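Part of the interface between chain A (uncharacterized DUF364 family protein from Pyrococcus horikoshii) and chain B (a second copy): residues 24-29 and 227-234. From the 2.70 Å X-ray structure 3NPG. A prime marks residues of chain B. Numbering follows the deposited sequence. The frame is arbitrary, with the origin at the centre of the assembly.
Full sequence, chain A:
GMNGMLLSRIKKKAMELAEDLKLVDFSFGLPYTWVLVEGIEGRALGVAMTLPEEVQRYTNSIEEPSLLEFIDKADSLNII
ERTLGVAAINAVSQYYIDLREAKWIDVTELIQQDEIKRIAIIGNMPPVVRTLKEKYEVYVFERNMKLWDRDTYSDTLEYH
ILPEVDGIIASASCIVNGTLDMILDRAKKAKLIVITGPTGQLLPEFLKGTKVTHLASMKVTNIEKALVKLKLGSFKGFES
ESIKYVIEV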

ATOM      1  N   VAL A  24      30.721 -11.365  11.845  1.00 21.32           N
ATOM      2  CA  VAL A  24      30.874 -12.695  11.238  1.00 20.82           C
ATOM      3  C   VAL A  24      30.081 -12.763   9.931  1.00 24.57           C
ATOM      4  O   VAL A  24      30.650 -13.036   8.876  1.00 24.76           O
ATOM      5  CB  VAL A  24      30.459 -13.826  12.221  1.00 24.35           C
ATOM      6  CG1 VAL A  24      30.488 -15.187  11.534  1.00 24.52           C
ATOM      7  CG2 VAL A  24      31.346 -13.828  13.460  1.00 24.26           C
ATOM      8  N   ASP A  25      28.760 -12.513  10.009  1.00 21.12           N
ATOM      9  CA  ASP A  25      27.867 -12.533   8.854  1.00 21.02           C
ATOM     10  C   ASP A  25      26.683 -11.582   9.096  1.00 26.21           C
ATOM     11  O   ASP A  25      26.455 -11.153  10.231  1.00 25.99           O
ATOM     12  CB  ASP A  25      27.362 -13.975   8.580  1.00 22.76           C
ATOM     13  CG  ASP A  25      26.958 -14.238   7.127  1.00 31.37           C
ATOM     14  OD1 ASP A  25      27.204 -13.357   6.270  1.00 30.67           O
ATOM     15  OD2 ASP A  25      26.442 -15.344   6.846  1.00 36.92           O
ATOM     16  N   PHE A  26      25.951 -11.229   8.023  1.00 23.47           N
ATOM     17  CA  PHE A  26      24.785 -10.339   8.100  1.00 22.43           C
ATOM     18  C   PHE A  26      23.867 -10.576   6.903  1.00 26.85           C
ATOM     19  O   PHE A  26      24.274 -11.225   5.933  1.00 26.69           O
ATOM     20  CB  PHE A  26      25.228  -8.861   8.150  1.00 23.99           C
ATOM     21  CG  PHE A  26      25.954  -8.396   6.908  1.00 26.00           C
ATOM     22  CD1 PHE A  26      27.322  -8.598   6.766  1.00 29.29           C
ATOM     23  CD2 PHE A  26      25.272  -7.755   5.883  1.00 28.34           C
ATOM     24  CE1 PHE A  26      27.986  -8.196   5.608  1.00 30.76           C
ATOM     25  CE2 PHE A  26      25.942  -7.342   4.731  1.00 31.95           C
ATOM     26  CZ  PHE A  26      27.295  -7.566   4.599  1.00 30.30           C
ATOM     27  N   SER A  27      22.635 -10.026   6.952  1.00 23.29           N
ATOM     28  CA  SER A  27      21.681 -10.138   5.850  1.00 23.04           C
ATOM     29  C   SER A  27      20.495  -9.207   6.053  1.00 26.58           C
ATOM     30  O   SER A  27      19.795  -9.314   7.061  1.00 25.56           O
ATOM     31  CB  SER A  27      21.191 -11.580   5.701  1.00 26.55           C
ATOM     32  OG  SER A  27      20.254 -11.707   4.645  1.00 36.31           O
ATOM     33  N   PHE A  28      20.248  -8.305   5.080  1.00 22.88           N
ATOM     34  CA  PHE A  28      19.045  -7.480   5.073  1.00 21.62           C
ATOM     35  C   PHE A  28      17.921  -8.320   4.445  1.00 27.89           C
ATOM     36  O   PHE A  28      17.745  -8.313   3.228  1.00 29.01           O
ATOM     37  CB  PHE A  28      19.281  -6.173   4.277  1.00 22.80           C
ATOM     38  CG  PHE A  28      18.079  -5.253   4.213  1.00 23.31           C
ATOM     39  CD1 PHE A  28      17.702  -4.496   5.315  1.00 25.38           C
ATOM     40  CD2 PHE A  28      17.355  -5.107   3.036  1.00 24.78           C
ATOM     41  CE1 PHE A  28      16.593  -3.652   5.256  1.00 25.81           C
ATOM     42  CE2 PHE A  28      16.251  -4.262   2.978  1.00 27.21           C
ATOM     43  CZ  PHE A  28      15.878  -3.538   4.086  1.00 24.94           C
ATOM     44  N   GLY A  29      17.298  -9.164   5.260  1.00 25.22           N
ATOM     45  CA  GLY A  29      16.315 -10.122   4.775  1.00 25.79           C
ATOM     46  C   GLY A  29      14.981 -10.077   5.478  1.00 30.15           C
ATOM     47  O   GLY A  29      14.773  -9.260   6.374  1.00 29.73           O
TER
ATOM     48  N   LEU B 227      27.583 -11.206  -3.205  1.00 22.27           N
ATOM     49  CA  LEU B 227      26.926 -11.660  -1.969  1.00 21.46           C
ATOM     50  C   LEU B 227      26.955 -10.577  -0.904  1.00 27.18           C
ATOM     51  O   LEU B 227      25.970 -10.389  -0.195  1.00 27.14           O
ATOM     52  CB  LEU B 227      27.578 -12.944  -1.436  1.00 21.23           C
ATOM     53  CG  LEU B 227      27.077 -14.245  -2.047  1.00 23.92           C
ATOM     54  CD1 LEU B 227      27.890 -15.416  -1.563  1.00 23.95           C
ATOM     55  CD2 LEU B 227      25.632 -14.459  -1.732  1.00 24.57           C
ATOM     56  N   VAL B 228      28.077  -9.844  -0.808  1.00 25.22           N
ATOM     57  CA  VAL B 228      28.214  -8.715   0.117  1.00 25.94           C
ATOM     58  C   VAL B 228      27.160  -7.649  -0.218  1.00 29.63           C
ATOM     59  O   VAL B 228      26.477  -7.158   0.678  1.00 29.07           O
ATOM     60  CB  VAL B 228      29.661  -8.136   0.078  1.00 31.09           C
ATOM     61  CG1 VAL B 228      29.730  -6.761   0.738  1.00 31.92           C
ATOM     62  CG2 VAL B 228      30.655  -9.100   0.721  1.00 31.20           C
ATOM     63  N   LYS B 229      26.958  -7.383  -1.532  1.00 25.88           N
ATOM     64  CA  LYS B 229      26.007  -6.382  -2.020  1.00 24.86           C
ATOM     65  C   LYS B 229      24.552  -6.857  -1.935  1.00 28.58           C
ATOM     66  O   LYS B 229      23.655  -6.033  -1.773  1.00 29.25           O
ATOM     67  CB  LYS B 229      26.360  -5.946  -3.448  1.00 26.18           C
ATOM     68  CG  LYS B 229      27.727  -5.256  -3.557  1.00 24.27           C
ATOM     69  CD  LYS B 229      27.734  -3.869  -2.908  1.00 23.65           C
ATOM     70  CE  LYS B 229      29.092  -3.221  -2.988  1.00 22.70           C
ATOM     71  NZ  LYS B 229      29.069  -1.838  -2.457  1.00 27.47           N
ATOM     72  N   LEU B 230      24.314  -8.184  -2.042  1.00 23.66           N
ATOM     73  CA  LEU B 230      22.971  -8.758  -1.882  1.00 22.27           C
ATOM     74  C   LEU B 230      22.558  -8.713  -0.406  1.00 26.02           C
ATOM     75  O   LEU B 230      21.419  -8.371  -0.094  1.00 26.59           O
ATOM     76  CB  LEU B 230      22.931 -10.213  -2.394  1.00 21.73           C
ATOM     77  CG  LEU B 230      22.810 -10.400  -3.909  1.00 25.67           C
ATOM     78  CD1 LEU B 230      23.017 -11.836  -4.285  1.00 25.13           C
ATOM     79  CD2 LEU B 230      21.457  -9.931  -4.417  1.00 28.27           C
ATOM     80  N   LYS B 231      23.500  -9.027   0.499  1.00 21.35           N
ATOM     81  CA  LYS B 231      23.268  -8.992   1.946  1.00 20.74           C
ATOM     82  C   LYS B 231      23.088  -7.542   2.449  1.00 24.57           C
ATOM     83  O   LYS B 231      22.394  -7.317   3.440  1.00 24.25           O
ATOM     84  CB  LYS B 231      24.426  -9.683   2.694  1.00 22.40           C
ATOM     85  CG  LYS B 231      24.420 -11.197   2.570  1.00 21.42           C
ATOM     86  CD  LYS B 231      25.770 -11.791   2.924  1.00 24.55           C
ATOM     87  CE  LYS B 231      25.700 -13.290   3.015  1.00 31.47           C
ATOM     88  NZ  LYS B 231      27.030 -13.913   2.909  1.00 46.22           N
ATOM     89  N   LEU B 232      23.718  -6.563   1.757  1.00 21.55           N
ATOM     90  CA  LEU B 232      23.613  -5.141   2.118  1.00 22.13           C
ATOM     91  C   LEU B 232      22.340  -4.499   1.565  1.00 27.48           C
ATOM     92  O   LEU B 232      21.996  -3.381   1.955  1.00 28.33           O
ATOM     93  CB  LEU B 232      24.855  -4.357   1.653  1.00 22.48           C
ATOM     94  CG  LEU B 232      26.090  -4.452   2.562  1.00 27.30           C
ATOM     95  CD1 LEU B 232      27.333  -3.985   1.838  1.00 28.16           C
ATOM     96  CD2 LEU B 232      25.897  -3.656   3.845  1.00 29.45           C
ATOM     97  N   GLY B 233      21.651  -5.211   0.670  1.00 23.32           N
ATOM     98  CA  GLY B 233      20.403  -4.740   0.082  1.00 22.88           C
ATOM     99  C   GLY B 233      20.593  -3.725  -1.029  1.00 27.78           C
ATOM    100  O   GLY B 233      19.723  -2.879  -1.253  1.00 27.90           O
ATOM    101  N   SER B 234      21.730  -3.810  -1.750  1.00 24.58           N
ATOM    102  CA  SER B 234      22.038  -2.900  -2.855  1.00 25.14           C
ATOM    103  C   SER B 234      21.861  -3.604  -4.197  1.00 29.95           C
ATOM    104  O   SER B 234      22.585  -4.558  -4.490  1.00 29.26           O
ATOM    105  CB  SER B 234      23.465  -2.366  -2.726  1.00 28.72           C
ATOM    106  OG  SER B 234      23.855  -1.633  -3.876  1.00 35.47           O
TER
HETATM  107  O   HOH W   1      19.432  -9.685   1.601  1.00 15.67           O

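The end of a strand in chain A (24-27) and the loop after it meet the C-terminal part of a helix that enters the chain B stretch already formed, and the residues that follow; together the two stretches bury 355 Å². The strand and helix axes approach to 8.1 Å and run at 53° to each other, and the closest CA atoms are Ser27 CA and Lys231′ CA, 4.4 Å apart.

Backbone hydrogen bonding supplies the firmest polar link. Phe28 N donates to Lys231′ O at 2.9 Å, with an N-H...O angle of 154°. This carbonyl belongs to the last turn of the helix, where carbonyls begin to run out of amide partners along their own chain, and the amide of chain A supplies one from across the interface. A water sits one residue earlier on the helix, 2.7 Å from Phe28 O and 2.9 Å from Leu230′ O, placed to bridge the two carbonyls.

The charged contact is looser. Lys231′ points its CA-to-CB bond toward chain A and extends its side chain, with chi1 in m and chi2 to chi4 all in t, so that the ammonium group reaches the strand at Asp25. The salt bridge between Lys231′ NZ and Asp25 OD1 measures 3.4 Å, and its hydrogen bond is weak. Asp25 OD1 also accepts a weak bond from Phe26 N at 3.0 Å, which ties the carboxylate to its own strand. Both charged residues remain partly exposed.

Packing involves chiefly Lys231′, Phe26 and Leu232′. On its way to Asp25, the aliphatic part of Lys231′ lies along the strand: its CG is 3.4 Å from Phe26 O, and its CB is 3.5 Å from Phe26 CE2. Lysine suits this place because it joins a long hydrocarbon stem to a charged tip, and it has the largest area covered by the opposite stretch, 108 Å². Phe26 follows with 92 Å². Its CA-to-CB bond points sideways, but chi1 in p brings the ring against chain B, where CE2 lies 3.6 Å from Leu232′ CG and CZ lies 4.0 Å from Val228′ O. Leu232′ directs its CA-to-CB bond away from chain A, yet the end of its side chain comes nearer and meets the ring. A large aromatic side chain can thus touch Val228′, Lys231′ and Leu232′ while staying buried.

Beyond the strand, Phe28 turns its CA-to-CB bond toward chain B and packs obliquely on the backbone of Gly233′, with Phe28 CD2 4.3 Å from Gly233′ CA. Gly233′ leaves the helix in a Schellman motif, its phi of 79° being a conformation that favours glycine. Packing favours it too: an ideal CB here would point toward chain A and sit only 3.0 Å from Phe28 CD2, so the absence of a side chain leaves room for the ring. Gly233′ N to Leu230′ O (3.3 Å) and Ser234′ N to Lys229′ O (2.9 Å) close the motif.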